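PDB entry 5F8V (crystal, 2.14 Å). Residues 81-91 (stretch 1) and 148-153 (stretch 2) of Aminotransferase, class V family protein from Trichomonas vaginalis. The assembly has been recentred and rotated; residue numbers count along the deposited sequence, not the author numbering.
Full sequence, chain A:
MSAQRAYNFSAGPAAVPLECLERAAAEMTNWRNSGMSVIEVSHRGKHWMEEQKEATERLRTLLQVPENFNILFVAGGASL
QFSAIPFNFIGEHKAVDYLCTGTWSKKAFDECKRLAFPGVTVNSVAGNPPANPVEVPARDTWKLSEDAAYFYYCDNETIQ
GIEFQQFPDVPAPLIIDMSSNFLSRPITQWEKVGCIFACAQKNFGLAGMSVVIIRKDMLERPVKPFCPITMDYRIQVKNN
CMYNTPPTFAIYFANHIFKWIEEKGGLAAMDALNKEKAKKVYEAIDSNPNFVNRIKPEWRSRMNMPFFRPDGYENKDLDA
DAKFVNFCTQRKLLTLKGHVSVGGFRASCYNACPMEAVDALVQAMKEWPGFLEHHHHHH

Stretch 1 (81-91) QFSAIPFNFIG
Stretch 2 (148-153) AAYFYY

A helix packs here against a strand that runs almost exactly the other way: the N-to-C directions of helix 81-89 and strand 150-153 differ by 173°, and the axes approach to 11.3 Å. The register follows from this antiparallel arrangement. Ile85 lies across from Tyr152, CA to CA 9.3 Å, whereas the CA atoms of Ile90 and Ala149 are only 5.2 Å apart, so the gap is wide where side chains fill it and narrow where backbone meets a methyl group.

The backbone sets up both surfaces. The helix enters from earlier in the chain, with Ile85 N hydrogen-bonded to Gln81 O at 2.9 Å, and is kinked at Pro86, whose ring nitrogen has no hydrogen to give to the preceding turn. It resumes with the hydrogen bonds Asn88 N to Ala84 O at 3.0 Å and Phe89 N to Ile85 O at 2.9 Å; Ile90 N to Pro86 O, 3.3 Å, is weak. Asn88 (chi1 -79°, chi2 -86°) adds a side-chain hydrogen bond from its ND2 to Ala84 O, 2.8 Å, on a flank that does not touch the strand. Gly91 then leaves helical geometry at phi/psi 61/-130, a positive phi that glycine adopts readily. In the other stretch the chain turns a corner at Ala149 (-70/-32) before extending through Tyr150 (-166/169), Phe151 (-117/109), Tyr152 (-96/137) and Tyr153 (-159/164). Strand alternation directs Tyr150 and Tyr152 toward the helix and leaves Phe151 and Tyr153 out of its reach.

No hydrogen bond crosses between the stretches; they are held by packing, much of it between apolar side chains. Ile85, with chi1 and chi2 both m, points toward the strand and serves both tyrosines: its CG2 lies 3.8 Å from Tyr150 CZ and 4.5 Å from Tyr152 CD2. The same methyl makes an off-centre CH-pi contact, with Ile85 CG2 4.2 Å from the centroid of the Tyr150 ring and 30° off its normal. A branched aliphatic residue suits this place, offering a methyl to broad aromatic surfaces. Tyr150, chi1 p at 53° and chi2 -106°, has the largest covered area of any residue here; its long, flat side chain can meet Ile85, Pro86 and Phe89 at once, with Phe89 O at the ring's edge. Phe89 CB packs 3.8 Å from Tyr150 CD1, while the end of the Phe89 side chain (chi1 m) leads away.

Contacts involving polar atoms complete the fit without bonding across it. Tyr152, chi1 t and chi2 -78°, extends its hydroxyl to Phe82, with OH 3.3 Å from Phe82 CE1; the Phe82 ring (chi1 m, chi2 -14°) reaches that oxygen although its CB points sideways, two long aromatic side chains together spanning the gap. Tyr150 OH sits 3.6 Å from Pro86 CB and finds its hydrogen bond elsewhere in the structure. At the narrow end, Ala149 CB lies 3.4 Å from both Phe89 O and Ile90 O. Alanine's lone methyl suits this close backbone approach. Altogether 336 Å² is buried between the stretches, summed over both sides, and every contacting residue is buried in the assembly.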

# COMPACT_ATOMS: atom_id res chain seq x y z
N GLN A 81 4.24 9.75 -2.12
CA GLN A 81 4.84 10.29 -3.35
C GLN A 81 5.27 11.76 -3.18
O GLN A 81 6.25 12.16 -3.80
CB GLN A 81 3.93 10.13 -4.58
CG GLN A 81 3.25 8.77 -4.77
CD GLN A 81 4.14 7.59 -4.45
OE1 GLN A 81 5.30 7.54 -4.87
NE2 GLN A 81 3.60 6.61 -3.73
N PHE A 82 4.61 12.52 -2.32
CA PHE A 82 5.11 13.88 -1.96
C PHE A 82 6.57 13.82 -1.47
O PHE A 82 7.36 14.72 -1.76
CB PHE A 82 4.30 14.57 -0.85
CG PHE A 82 2.83 14.78 -1.14
CD1 PHE A 82 2.28 14.64 -2.42
CD2 PHE A 82 1.99 15.18 -0.09
CE1 PHE A 82 0.94 14.86 -2.63
CE2 PHE A 82 0.65 15.41 -0.32
CZ PHE A 82 0.12 15.25 -1.59
N SER A 83 6.91 12.79 -0.71
CA SER A 83 8.27 12.58 -0.24
C SER A 83 9.19 12.10 -1.37
O SER A 83 10.29 12.62 -1.53
CB SER A 83 8.29 11.56 0.89
OG SER A 83 7.37 11.90 1.90
N ALA A 84 8.71 11.14 -2.15
CA ALA A 84 9.52 10.52 -3.20
C ALA A 84 9.86 11.48 -4.34
O ALA A 84 10.93 11.36 -4.93
CB ALA A 84 8.84 9.27 -3.74
N ILE A 85 8.98 12.43 -4.63
CA ILE A 85 9.19 13.37 -5.75
C ILE A 85 10.55 14.10 -5.65
O ILE A 85 11.37 14.00 -6.58
CB ILE A 85 8.00 14.36 -5.93
CG1 ILE A 85 6.74 13.64 -6.45
CG2 ILE A 85 8.37 15.52 -6.85
CD1 ILE A 85 6.84 12.94 -7.79
N PRO A 86 10.81 14.83 -4.54
CA PRO A 86 12.11 15.50 -4.45
C PRO A 86 13.32 14.56 -4.38
O PRO A 86 14.34 14.87 -4.99
CB PRO A 86 11.99 16.37 -3.19
CG PRO A 86 10.85 15.80 -2.42
CD PRO A 86 9.92 15.24 -3.45
N PHE A 87 13.21 13.45 -3.66
CA PHE A 87 14.27 12.42 -3.67
C PHE A 87 14.68 12.06 -5.09
O PHE A 87 15.88 12.00 -5.39
CB PHE A 87 13.85 11.13 -2.95
CG PHE A 87 14.07 11.15 -1.48
CD1 PHE A 87 15.37 11.16 -0.96
CD2 PHE A 87 13.00 11.14 -0.59
CE1 PHE A 87 15.58 11.18 0.41
CE2 PHE A 87 13.21 11.15 0.78
CZ PHE A 87 14.51 11.17 1.28
N ASN A 88 13.68 11.88 -5.96
CA ASN A 88 13.87 11.39 -7.32
C ASN A 88 14.21 12.43 -8.39
O ASN A 88 14.88 12.09 -9.37
CB ASN A 88 12.62 10.61 -7.78
CG ASN A 88 12.57 9.19 -7.23
OD1 ASN A 88 13.14 8.27 -7.82
ND2 ASN A 88 11.87 9.00 -6.12
N PHE A 89 13.74 13.67 -8.24
CA PHE A 89 13.74 14.63 -9.36
C PHE A 89 14.42 15.99 -9.13
O PHE A 89 14.45 16.81 -10.06
CB PHE A 89 12.30 14.88 -9.84
CG PHE A 89 11.58 13.65 -10.29
CD1 PHE A 89 12.09 12.85 -11.32
CD2 PHE A 89 10.36 13.29 -9.72
CE1 PHE A 89 11.42 11.71 -11.73
CE2 PHE A 89 9.68 12.16 -10.14
CZ PHE A 89 10.22 11.37 -11.15
N ILE A 90 14.94 16.25 -7.94
CA ILE A 90 15.77 17.44 -7.73
C ILE A 90 17.02 17.36 -8.63
O ILE A 90 17.41 18.34 -9.25
CB ILE A 90 16.18 17.62 -6.25
CG1 ILE A 90 14.96 18.07 -5.43
CG2 ILE A 90 17.31 18.65 -6.10
CD1 ILE A 90 15.16 18.03 -3.94
N GLY A 91 17.62 16.17 -8.69
CA GLY A 91 18.88 15.96 -9.38
C GLY A 91 19.96 16.82 -8.74
O GLY A 91 20.10 16.82 -7.51
N ALA A 148 15.28 25.73 -11.53
CA ALA A 148 14.24 24.88 -10.95
C ALA A 148 14.26 23.47 -11.55
O ALA A 148 14.25 23.31 -12.77
CB ALA A 148 12.87 25.51 -11.11
N ALA A 149 14.29 22.46 -10.69
CA ALA A 149 14.29 21.06 -11.10
C ALA A 149 12.94 20.66 -11.70
O ALA A 149 12.86 19.79 -12.58
CB ALA A 149 14.63 20.16 -9.92
N TYR A 150 11.88 21.28 -11.19
CA TYR A 150 10.53 21.04 -11.65
C TYR A 150 9.58 22.13 -11.15
O TYR A 150 9.96 22.95 -10.30
CB TYR A 150 10.05 19.64 -11.20
CG TYR A 150 10.16 19.34 -9.71
CD1 TYR A 150 11.14 18.48 -9.22
CD2 TYR A 150 9.24 19.88 -8.80
CE1 TYR A 150 11.23 18.19 -7.86
CE2 TYR A 150 9.33 19.60 -7.45
CZ TYR A 150 10.32 18.75 -6.98
OH TYR A 150 10.39 18.48 -5.64
N PHE A 151 8.37 22.12 -11.70
CA PHE A 151 7.26 22.96 -11.28
C PHE A 151 6.17 22.00 -10.79
O PHE A 151 5.57 21.28 -11.59
CB PHE A 151 6.76 23.80 -12.45
CG PHE A 151 5.63 24.74 -12.09
CD1 PHE A 151 5.89 26.07 -11.78
CD2 PHE A 151 4.31 24.29 -12.09
CE1 PHE A 151 4.86 26.94 -11.47
CE2 PHE A 151 3.28 25.15 -11.77
CZ PHE A 151 3.55 26.48 -11.46
N TYR A 152 5.95 21.98 -9.48
CA TYR A 152 4.98 21.07 -8.87
C TYR A 152 3.65 21.78 -8.68
O TYR A 152 3.62 22.93 -8.23
CB TYR A 152 5.49 20.56 -7.53
CG TYR A 152 4.55 19.58 -6.85
CD1 TYR A 152 3.40 20.02 -6.18
CD2 TYR A 152 4.80 18.21 -6.88
CE1 TYR A 152 2.54 19.13 -5.58
CE2 TYR A 152 3.95 17.31 -6.27
CZ TYR A 152 2.82 17.78 -5.63
OH TYR A 152 1.97 16.90 -5.03
N TYR A 153 2.55 21.09 -8.99
CA TYR A 153 1.20 21.61 -8.71
C TYR A 153 0.14 20.52 -8.66
O TYR A 153 0.36 19.41 -9.13
CB TYR A 153 0.80 22.67 -9.73
CG TYR A 153 0.18 22.17 -11.02
CD1 TYR A 153 0.96 21.65 -12.04
CD2 TYR A 153 -1.20 22.25 -11.23
CE1 TYR A 153 0.39 21.21 -13.24
CE2 TYR A 153 -1.77 21.82 -12.41
CZ TYR A 153 -0.96 21.30 -13.42
OH TYR A 153 -1.55 20.88 -14.59